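Local atomic coordinates of probable TonB-dependent receptor (Pseudomonas aeruginosa, PDB entry 4K3F), a protein that probably binds methionine in the periplasm, as a substrate-binding lipoprotein of the NlpA family, and here carries a selenomethionine between its two lobes. Residues Thr72-Val77 against Val201-Asn206; Glu3-Ala8 against Arg51-Phe56; Ser89-Lys94 against Gln164-Leu169. One frame throughout, in Å; residues are numbered along the deposited sequence.

Interaction 1: Thr72-Val77 against Val201-Asn206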
loop_
_atom_site.group_PDB
_atom_site.type_symbol
_atom_site.label_atom_id
_atom_site.label_comp_id
_atom_site.label_asym_id
_atom_site.label_seq_id
_atom_site.Cartn_x
_atom_site.Cartn_y
_atom_site.Cartn_z
ATOM N N THR A 72 18.167 4.143 -7.356
ATOM C CA THR A 72 17.343 4.751 -8.411
ATOM C C THR A 72 16.852 6.127 -8.001
ATOM O O THR A 72 17.089 6.601 -6.884
ATOM C CB THR A 72 16.160 3.826 -8.764
ATOM O OG1 THR A 72 15.449 3.441 -7.589
ATOM C CG2 THR A 72 16.713 2.557 -9.453
ATOM N N ASP A 73 16.175 6.795 -8.916
ATOM C CA ASP A 73 15.778 8.169 -8.631
ATOM C C ASP A 73 14.380 8.448 -9.115
ATOM O O ASP A 73 14.084 9.521 -9.684
ATOM C CB ASP A 73 16.809 9.197 -9.122
ATOM C CG ASP A 73 16.751 9.464 -10.574
ATOM O OD1 ASP A 73 16.357 8.558 -11.331
ATOM O OD2 ASP A 73 17.116 10.605 -10.960
ATOM N N LEU A 74 13.477 7.501 -8.854
ATOM C CA LEU A 74 12.078 7.693 -9.140
ATOM C C LEU A 74 11.493 8.763 -8.217
ATOM O O LEU A 74 11.931 8.913 -7.081
ATOM C CB LEU A 74 11.317 6.374 -8.984
ATOM C CG LEU A 74 11.756 5.257 -9.910
ATOM C CD1 LEU A 74 10.927 4.013 -9.610
ATOM C CD2 LEU A 74 11.662 5.626 -11.365
ATOM N N VAL A 75 10.502 9.485 -8.714
ATOM C CA VAL A 75 9.975 10.649 -7.990
ATOM C C VAL A 75 8.450 10.570 -7.905
ATOM O O VAL A 75 7.712 10.189 -8.833
ATOM C CB VAL A 75 10.414 11.994 -8.665
ATOM C CG1 VAL A 75 11.926 12.169 -8.526
ATOM C CG2 VAL A 75 10.057 12.064 -10.154
ATOM N N ALA A 76 7.946 11.015 -6.774
ATOM C CA ALA A 76 6.520 11.068 -6.579
ATOM C C ALA A 76 5.898 12.226 -7.362
ATOM O O ALA A 76 6.442 13.294 -7.426
ATOM C CB ALA A 76 6.239 11.259 -5.090
ATOM N N VAL A 77 4.729 12.004 -7.920
ATOM C CA VAL A 77 3.995 13.010 -8.705
ATOM C C VAL A 77 2.829 13.592 -7.903
ATOM O O VAL A 77 2.704 14.842 -7.783
ATOM C CB VAL A 77 3.459 12.412 -10.025
ATOM C CG1 VAL A 77 2.707 13.484 -10.822
ATOM C CG2 VAL A 77 4.602 11.835 -10.841
ATOM N N VAL A 201 3.984 7.673 -9.349
ATOM C CA VAL A 201 5.447 7.789 -9.339
ATOM C C VAL A 201 5.916 7.772 -10.767
ATOM O O VAL A 201 5.404 7.006 -11.614
ATOM C CB VAL A 201 6.091 6.617 -8.511
ATOM C CG1 VAL A 201 7.606 6.560 -8.696
ATOM C CG2 VAL A 201 5.753 6.854 -7.055
ATOM N N ALA A 202 6.884 8.618 -11.052
ATOM C CA ALA A 202 7.441 8.681 -12.400
ATOM C C ALA A 202 8.897 9.027 -12.315
ATOM O O ALA A 202 9.535 8.646 -11.340
ATOM C CB ALA A 202 6.606 9.668 -13.231
ATOM N N ARG A 203 9.446 9.682 -13.325
ATOM C CA ARG A 203 10.871 10.001 -13.363
ATOM C C ARG A 203 11.073 11.510 -13.446
ATOM O O ARG A 203 10.173 12.223 -13.855
ATOM C CB ARG A 203 11.467 9.373 -14.613
ATOM C CG ARG A 203 11.428 7.843 -14.587
ATOM C CD ARG A 203 12.269 7.185 -15.685
ATOM N NE ARG A 203 11.826 7.669 -16.981
ATOM C CZ ARG A 203 10.939 7.081 -17.780
ATOM N NH1 ARG A 203 10.509 5.838 -17.550
ATOM N NH2 ARG A 203 10.556 7.712 -18.875
ATOM N N PRO A 204 12.286 11.994 -13.132
ATOM C CA PRO A 204 12.525 13.419 -13.396
ATOM C C PRO A 204 12.165 13.883 -14.789
ATOM O O PRO A 204 11.684 15.004 -14.950
ATOM C CB PRO A 204 14.011 13.581 -13.097
ATOM C CG PRO A 204 14.248 12.557 -11.999
ATOM C CD PRO A 204 13.412 11.369 -12.415
ATOM N N ASP A 205 12.356 13.043 -15.805
ATOM C CA ASP A 205 12.122 13.432 -17.174
ATOM C C ASP A 205 10.669 13.704 -17.517
ATOM O O ASP A 205 10.390 14.516 -18.414
ATOM C CB ASP A 205 12.746 12.467 -18.185
ATOM C CG ASP A 205 12.181 11.025 -18.106
ATOM O OD1 ASP A 205 11.055 10.720 -18.607
ATOM O OD2 ASP A 205 12.927 10.192 -17.519
ATOM N N ASN A 206 9.760 13.047 -16.806
ATOM C CA ASN A 206 8.325 13.117 -17.154
ATOM C C ASN A 206 7.359 13.537 -16.074
ATOM O O ASN A 206 6.168 13.673 -16.327
ATOM C CB ASN A 206 7.872 11.832 -17.846
ATOM C CG ASN A 206 8.015 10.613 -16.945
ATOM O OD1 ASN A 206 8.295 10.740 -15.745
ATOM N ND2 ASN A 206 7.779 9.449 -17.501
#
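V75 and A202 form an antiparallel hydrogen-bonded pair, V75 N to A202 O at 2.9 Å and A202 N to V75 O at 2.8 Å, and the non-hydrogen-bonded pair A76 with V201 follows. V75 and A202 put their side chains on one face of the sheet, where V77 CG2 also packs on A202 CB at 3.8 Å, next to M212 of helix 210-218. On the other side, L74 CB meets V201 CG1 at 3.7 Å, and both residues touch L63 of helix 60-70. V75 CG2, set between the backbone N and the carbonyl carbon, presses on R203 C at 3.5 Å and comes near the P204 ring. D73 covers that ring's CG with OD2, at 3.6 Å. Beyond the strand, R203 bends at chi3 (-57°) and grips D205 side-on: NE donates to OD2 at 2.8 Å, almost in the guanidinium plane, and NH2 to OD1. N206 OD1 accepts from R203 N at 2.9 Å, steadying the turn, while N206 ND2 holds D53 O. A late strand, 198-202, laid antiparallel beside 75-82 in the first lobe's sheet is characteristic of type II periplasmic binding proteins.

Interaction 2: Glu3-Ala8 against Arg51-Phe56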
loop_
_atom_site.group_PDB
_atom_site.type_symbol
_atom_site.label_atom_id
_atom_site.label_comp_id
_atom_site.label_asym_id
_atom_site.label_seq_id
_atom_site.Cartn_x
_atom_site.Cartn_y
_atom_site.Cartn_z
ATOM N N GLU A 3 -1.307 11.710 -26.651
ATOM C CA GLU A 3 -0.036 11.452 -25.974
ATOM C C GLU A 3 -0.151 10.063 -25.283
ATOM O O GLU A 3 -1.092 9.818 -24.539
ATOM C CB GLU A 3 0.292 12.510 -24.911
ATOM C CG GLU A 3 0.660 13.929 -25.416
ATOM C CD GLU A 3 0.444 15.110 -24.435
ATOM O OE1 GLU A 3 -0.351 15.043 -23.456
ATOM O OE2 GLU A 3 1.058 16.172 -24.679
ATOM N N SER A 4 0.792 9.179 -25.527
ATOM C CA SER A 4 0.869 7.888 -24.845
ATOM C C SER A 4 1.353 8.035 -23.411
ATOM O O SER A 4 2.333 8.737 -23.159
ATOM C CB SER A 4 1.869 6.995 -25.576
ATOM O OG SER A 4 1.981 5.731 -24.954
ATOM N N LEU A 5 0.753 7.291 -22.489
ATOM C CA LEU A 5 1.191 7.321 -21.071
ATOM C C LEU A 5 1.025 5.938 -20.513
ATOM O O LEU A 5 -0.078 5.458 -20.370
ATOM C CB LEU A 5 0.409 8.362 -20.257
ATOM C CG LEU A 5 0.788 8.517 -18.801
ATOM C CD1 LEU A 5 2.230 8.966 -18.681
ATOM C CD2 LEU A 5 -0.151 9.539 -18.166
ATOM N N THR A 6 2.132 5.257 -20.235
ATOM C CA THR A 6 2.046 3.877 -19.786
ATOM C C THR A 6 2.283 3.826 -18.263
ATOM O O THR A 6 3.217 4.427 -17.775
ATOM C CB THR A 6 3.079 2.990 -20.517
ATOM O OG1 THR A 6 4.378 3.564 -20.381
ATOM C CG2 THR A 6 2.715 2.859 -21.990
ATOM N N VAL A 7 1.426 3.101 -17.537
ATOM C CA VAL A 7 1.413 3.098 -16.057
ATOM C C VAL A 7 1.302 1.674 -15.520
ATOM O O VAL A 7 0.347 0.947 -15.857
ATOM C CB VAL A 7 0.249 3.937 -15.486
ATOM C CG1 VAL A 7 0.357 4.048 -13.987
ATOM C CG2 VAL A 7 0.270 5.332 -16.067
ATOM N N ALA A 8 2.300 1.269 -14.730
ATOM C CA ALA A 8 2.221 -0.021 -14.030
ATOM C C ALA A 8 1.431 0.137 -12.734
ATOM O O ALA A 8 1.631 1.104 -11.990
ATOM C CB ALA A 8 3.615 -0.487 -13.681
ATOM N N ARG A 51 10.967 1.341 -19.384
ATOM C CA ARG A 51 10.074 0.472 -20.104
ATOM C C ARG A 51 8.670 1.027 -20.062
ATOM O O ARG A 51 7.878 0.811 -20.995
ATOM C CB ARG A 51 10.102 -0.946 -19.564
ATOM C CG ARG A 51 11.482 -1.562 -19.687
ATOM C CD ARG A 51 11.602 -2.976 -19.149
ATOM N NE ARG A 51 13.020 -3.373 -19.062
ATOM C CZ ARG A 51 13.753 -3.858 -20.082
ATOM N NH1 ARG A 51 13.236 -4.064 -21.272
ATOM N NH2 ARG A 51 15.038 -4.116 -19.917
ATOM N N LEU A 52 8.320 1.651 -18.931
ATOM C CA LEU A 52 6.983 2.237 -18.743
ATOM C C LEU A 52 7.228 3.638 -18.184
ATOM O O LEU A 52 8.290 3.897 -17.588
ATOM C CB LEU A 52 6.173 1.421 -17.742
ATOM C CG LEU A 52 5.935 -0.025 -18.122
ATOM C CD1 LEU A 52 5.185 -0.763 -17.022
ATOM C CD2 LEU A 52 5.159 -0.085 -19.410
ATOM N N ASP A 53 6.262 4.528 -18.368
ATOM C CA ASP A 53 6.432 5.916 -17.991
ATOM C C ASP A 53 6.267 6.218 -16.461
ATOM O O ASP A 53 6.929 7.098 -15.930
ATOM C CB ASP A 53 5.427 6.774 -18.699
ATOM C CG ASP A 53 5.586 6.799 -20.237
ATOM O OD1 ASP A 53 6.721 6.861 -20.765
ATOM O OD2 ASP A 53 4.537 6.766 -20.898
ATOM N N ALA A 54 5.420 5.476 -15.797
ATOM C CA ALA A 54 5.018 5.747 -14.424
ATOM C C ALA A 54 4.442 4.502 -13.767
ATOM O O ALA A 54 4.234 3.471 -14.407
ATOM C CB ALA A 54 3.961 6.844 -14.426
ATOM N N ASN A 55 4.240 4.574 -12.466
ATOM C CA ASN A 55 3.553 3.518 -11.750
ATOM C C ASN A 55 2.655 4.075 -10.646
ATOM O O ASN A 55 2.786 5.229 -10.211
ATOM C CB ASN A 55 4.510 2.406 -11.246
ATOM C CG ASN A 55 5.498 2.884 -10.190
ATOM O OD1 ASN A 55 5.121 3.464 -9.165
ATOM N ND2 ASN A 55 6.744 2.599 -10.403
ATOM N N PHE A 56 1.790 3.200 -10.161
ATOM C CA PHE A 56 0.799 3.554 -9.136
ATOM C C PHE A 56 0.519 2.323 -8.312
ATOM O O PHE A 56 -0.267 1.480 -8.692
ATOM C CB PHE A 56 -0.451 4.139 -9.798
ATOM C CG PHE A 56 -1.541 4.528 -8.830
ATOM C CD1 PHE A 56 -1.254 5.207 -7.657
ATOM C CD2 PHE A 56 -2.860 4.250 -9.107
ATOM C CE1 PHE A 56 -2.283 5.570 -6.771
ATOM C CE2 PHE A 56 -3.881 4.621 -8.223
ATOM C CZ PHE A 56 -3.597 5.287 -7.072
HETATM O O HOH W 1 4.469 6.016 -23.438
HETATM O O HOH W 2 6.080 3.310 -22.347
#
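T6 and D53 trade bonds between backbone and side chain just where the two segments come together, and D53 is the side chain to trace. Its CB lies 3.4 Å from T6 O and also touches L5 CD1. With CG anti to the carbonyl carbon (chi1 -64°), the side chain crosses that of T6 at about a right angle, and CG comes 3.5 Å from T6 OG1. At the tip, D53 OD2 accepts from T6 N at 2.9 Å, on its anti side and 28° out of the carboxylate plane. A water bound by S4 OG donates to OD2 as well, and S4 OG has a further partner in K33. T6 OG1 is also close to OD2, a weak contact whose proton has another possible acceptor.

The return bond runs from D53 N to T6 OG1 at 2.9 Å. T6 OG1 stands between its own backbone N and carbonyl carbon, and is also bound to a second water. D53 N and A54 N both reach T6 O weakly, so this carbonyl is shared by two bent bonds before regular strand pairing takes over. A8 then bonds on both sides of N55: A8 N to A54 O at 2.9 Å and F56 N to A8 O at 2.8 Å, with V7 opposite A54 in parallel register.

Apolar contacts fill the flanks. A8 CB meets L52 CD1 at 3.7 Å, and V7 CG1 packs on N55 CA at 3.9 Å. N55 turns its amide away to N44 of helix 42-48, and the F56 ring meets that of the pocket residue H14 edge-to-face. Adjacent parallel strands 3-9 and 54-59, inside the first lobe's sheet, are characteristic of the periplasmic binding protein fold.

Interaction 3: Ser89-Lys94 against Gln164-Leu169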
loop_
_atom_site.group_PDB
_atom_site.type_symbol
_atom_site.label_atom_id
_atom_site.label_comp_id
_atom_site.label_asym_id
_atom_site.label_seq_id
_atom_site.Cartn_x
_atom_site.Cartn_y
_atom_site.Cartn_z
ATOM N N SER A 89 -7.334 -12.378 11.237
ATOM C CA SER A 89 -7.126 -13.694 11.810
ATOM C C SER A 89 -8.221 -14.649 11.338
ATOM O O SER A 89 -9.378 -14.292 11.326
ATOM C CB SER A 89 -7.176 -13.636 13.333
ATOM O OG SER A 89 -7.052 -14.944 13.889
ATOM N N SER A 90 -7.829 -15.870 10.975
ATOM C CA SER A 90 -8.808 -16.887 10.647
ATOM C C SER A 90 -9.215 -17.666 11.896
ATOM O O SER A 90 -10.138 -18.466 11.811
ATOM C CB SER A 90 -8.282 -17.840 9.564
ATOM O OG SER A 90 -7.245 -18.654 10.080
ATOM N N LYS A 91 -8.541 -17.415 13.030
ATOM C CA LYS A 91 -8.653 -18.246 14.250
ATOM C C LYS A 91 -9.182 -17.493 15.478
ATOM O O LYS A 91 -9.683 -18.134 16.404
ATOM C CB LYS A 91 -7.277 -18.844 14.604
ATOM C CG LYS A 91 -6.724 -19.772 13.530
ATOM C CD LYS A 91 -5.376 -20.408 13.866
ATOM C CE LYS A 91 -4.796 -21.058 12.612
ATOM N NZ LYS A 91 -3.661 -21.989 12.868
ATOM N N TYR A 92 -9.042 -16.158 15.509
ATOM C CA TYR A 92 -9.446 -15.348 16.662
ATOM C C TYR A 92 -10.286 -14.161 16.220
ATOM O O TYR A 92 -10.124 -13.641 15.102
ATOM C CB TYR A 92 -8.210 -14.919 17.483
ATOM C CG TYR A 92 -7.406 -16.114 17.963
ATOM C CD1 TYR A 92 -7.870 -16.902 19.010
ATOM C CD2 TYR A 92 -6.229 -16.503 17.332
ATOM C CE1 TYR A 92 -7.171 -18.007 19.451
ATOM C CE2 TYR A 92 -5.541 -17.641 17.751
ATOM C CZ TYR A 92 -6.020 -18.380 18.817
ATOM O OH TYR A 92 -5.362 -19.504 19.260
ATOM N N LYS A 93 -11.202 -13.742 17.095
ATOM C CA LYS A 93 -12.202 -12.719 16.801
ATOM C C LYS A 93 -11.821 -11.334 17.362
ATOM O O LYS A 93 -12.271 -10.319 16.864
ATOM C CB LYS A 93 -13.543 -13.151 17.406
ATOM N N LYS A 94 -10.995 -11.307 18.405
ATOM C CA LYS A 94 -10.519 -10.060 18.988
ATOM C C LYS A 94 -9.110 -10.257 19.542
ATOM O O LYS A 94 -8.712 -11.381 19.843
ATOM C CB LYS A 94 -11.480 -9.561 20.070
ATOM C CG LYS A 94 -11.837 -10.588 21.101
ATOM C CD LYS A 94 -12.806 -10.024 22.139
ATOM C CE LYS A 94 -13.340 -11.138 23.029
ATOM N NZ LYS A 94 -13.961 -10.646 24.289
ATOM N N GLN A 164 -2.611 -20.362 8.500
ATOM C CA GLN A 164 -1.506 -21.071 9.122
ATOM C C GLN A 164 -0.828 -20.259 10.236
ATOM O O GLN A 164 0.252 -20.644 10.688
ATOM C CB GLN A 164 -0.436 -21.401 8.059
ATOM C CG GLN A 164 -0.907 -22.241 6.867
ATOM C CD GLN A 164 0.006 -22.117 5.643
ATOM O OE1 GLN A 164 -0.317 -21.421 4.682
ATOM N NE2 GLN A 164 1.151 -22.785 5.681
ATOM N N VAL A 165 -1.405 -19.109 10.604
ATOM C CA VAL A 165 -0.882 -18.272 11.665
ATOM C C VAL A 165 -2.019 -17.793 12.572
ATOM O O VAL A 165 -3.184 -17.920 12.226
ATOM C CB VAL A 165 -0.089 -17.059 11.081
ATOM C CG1 VAL A 165 1.074 -17.555 10.227
ATOM C CG2 VAL A 165 -0.987 -16.129 10.289
ATOM N N ASP A 166 -1.689 -17.228 13.725
ATOM C CA ASP A 166 -2.706 -16.677 14.583
ATOM C C ASP A 166 -3.219 -15.337 14.098
ATOM O O ASP A 166 -4.384 -15.003 14.348
ATOM C CB ASP A 166 -2.161 -16.614 16.009
ATOM C CG ASP A 166 -1.846 -18.025 16.567
ATOM O OD1 ASP A 166 -2.613 -18.976 16.276
ATOM O OD2 ASP A 166 -0.822 -18.204 17.258
HETATM N N MSE A 167 -2.339 -14.520 13.483
HETATM C CA MSE A 167 -2.759 -13.204 12.970
HETATM C C MSE A 167 -1.784 -12.796 11.873
HETATM O O MSE A 167 -0.569 -13.096 11.973
HETATM C CB MSE A 167 -2.796 -12.179 14.105
HETATM C CG MSE A 167 -3.442 -10.853 13.729
HETATM SE SE MSE A 167 -3.959 -9.819 15.303
HETATM C CE MSE A 167 -2.154 -9.446 15.942
ATOM N N ALA A 168 -2.303 -12.052 10.904
ATOM C CA ALA A 168 -1.519 -11.479 9.822
ATOM C C ALA A 168 -1.894 -10.037 9.581
ATOM O O ALA A 168 -3.064 -9.677 9.557
ATOM C CB ALA A 168 -1.651 -12.290 8.550
ATOM N N LEU A 169 -0.876 -9.196 9.423
ATOM C CA LEU A 169 -1.091 -7.786 9.107
ATOM C C LEU A 169 -0.818 -7.637 7.621
ATOM O O LEU A 169 0.321 -7.769 7.190
ATOM C CB LEU A 169 -0.205 -6.874 9.965
ATOM C CG LEU A 169 -0.770 -6.567 11.377
ATOM C CD1 LEU A 169 -0.895 -7.822 12.228
ATOM C CD2 LEU A 169 0.089 -5.518 12.064
HETATM O O HOH W 3 -5.035 -16.200 11.158
HETATM O O HOH W 4 -1.551 -20.838 14.215
HETATM O O HOH W 5 -3.597 -20.853 17.886
#
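S89 OG gives its proton to D166 O at 2.7 Å while forming an ST turn and an ST motif in its own loop. The contact fixes the loop that follows strand 86-88 to the entry of strand 167-170, neighbours in the mixed sheet of the second lobe of this periplasmic binding protein fold.

The direct hydrogen bonds centre on that hydroxyl. Its OG stands anti to the backbone N (chi1 176°) and accepts from K91 N at 3.0 Å and from Y92 N at 2.8 Å. With two N-H groups pointing at it, OG keeps its proton for D166 O, which it approaches 26° out of the carbonyl plane. Three bonds thus grip one serine oxygen and tie the bend of the loop to the neighbouring segment.

Electrostatic contact is indirect. K91 NZ and D166 OD1 carry opposite charges but stay 4.7 Å apart, with a water accepting from NZ and donating to OD1 in between. The other carboxylate oxygen, OD2, is taken by the backbone N of T103 on strand 103-107, which helps to hold the carboxylate in place.

Water makes two further links. One molecule accepts from S90 N and donates to V165 O, and another joins Y92 OH to D166 OD1.

The remaining direct contacts are van der Waals. The extended K91 chain crosses D166 and lays CE against V165 O at 3.5 Å. Y92 and D166 lie side by side, pointing the same way, their ring and carboxylate planes 69° apart, and the ring also touches P99. D166 OD1 sits at the edge of the tyrosine ring, near its plane, 3.5 Å from Y92 CE2.

In the fold
Interactions 1 and 2 share the six-stranded sheet of the first lobe; their centres are about 11 Å apart, and strands 54-59 and 198-202 are neighbours joined by a probable hydrogen bond from N55 N to V201 O. Interaction 3 belongs to the five-stranded sheet of the second lobe, its centre about 38 Å from that of interaction 1 and about 37 Å from that of interaction 2, across the chain's centre. Along the chain interaction 2 closes first; interaction 1 then opens and encloses interaction 3, because the chain leaves the first lobe, builds the second and returns. This two-lobed design places the bound selenomethionine between the two lobes, consistent with methionine binding.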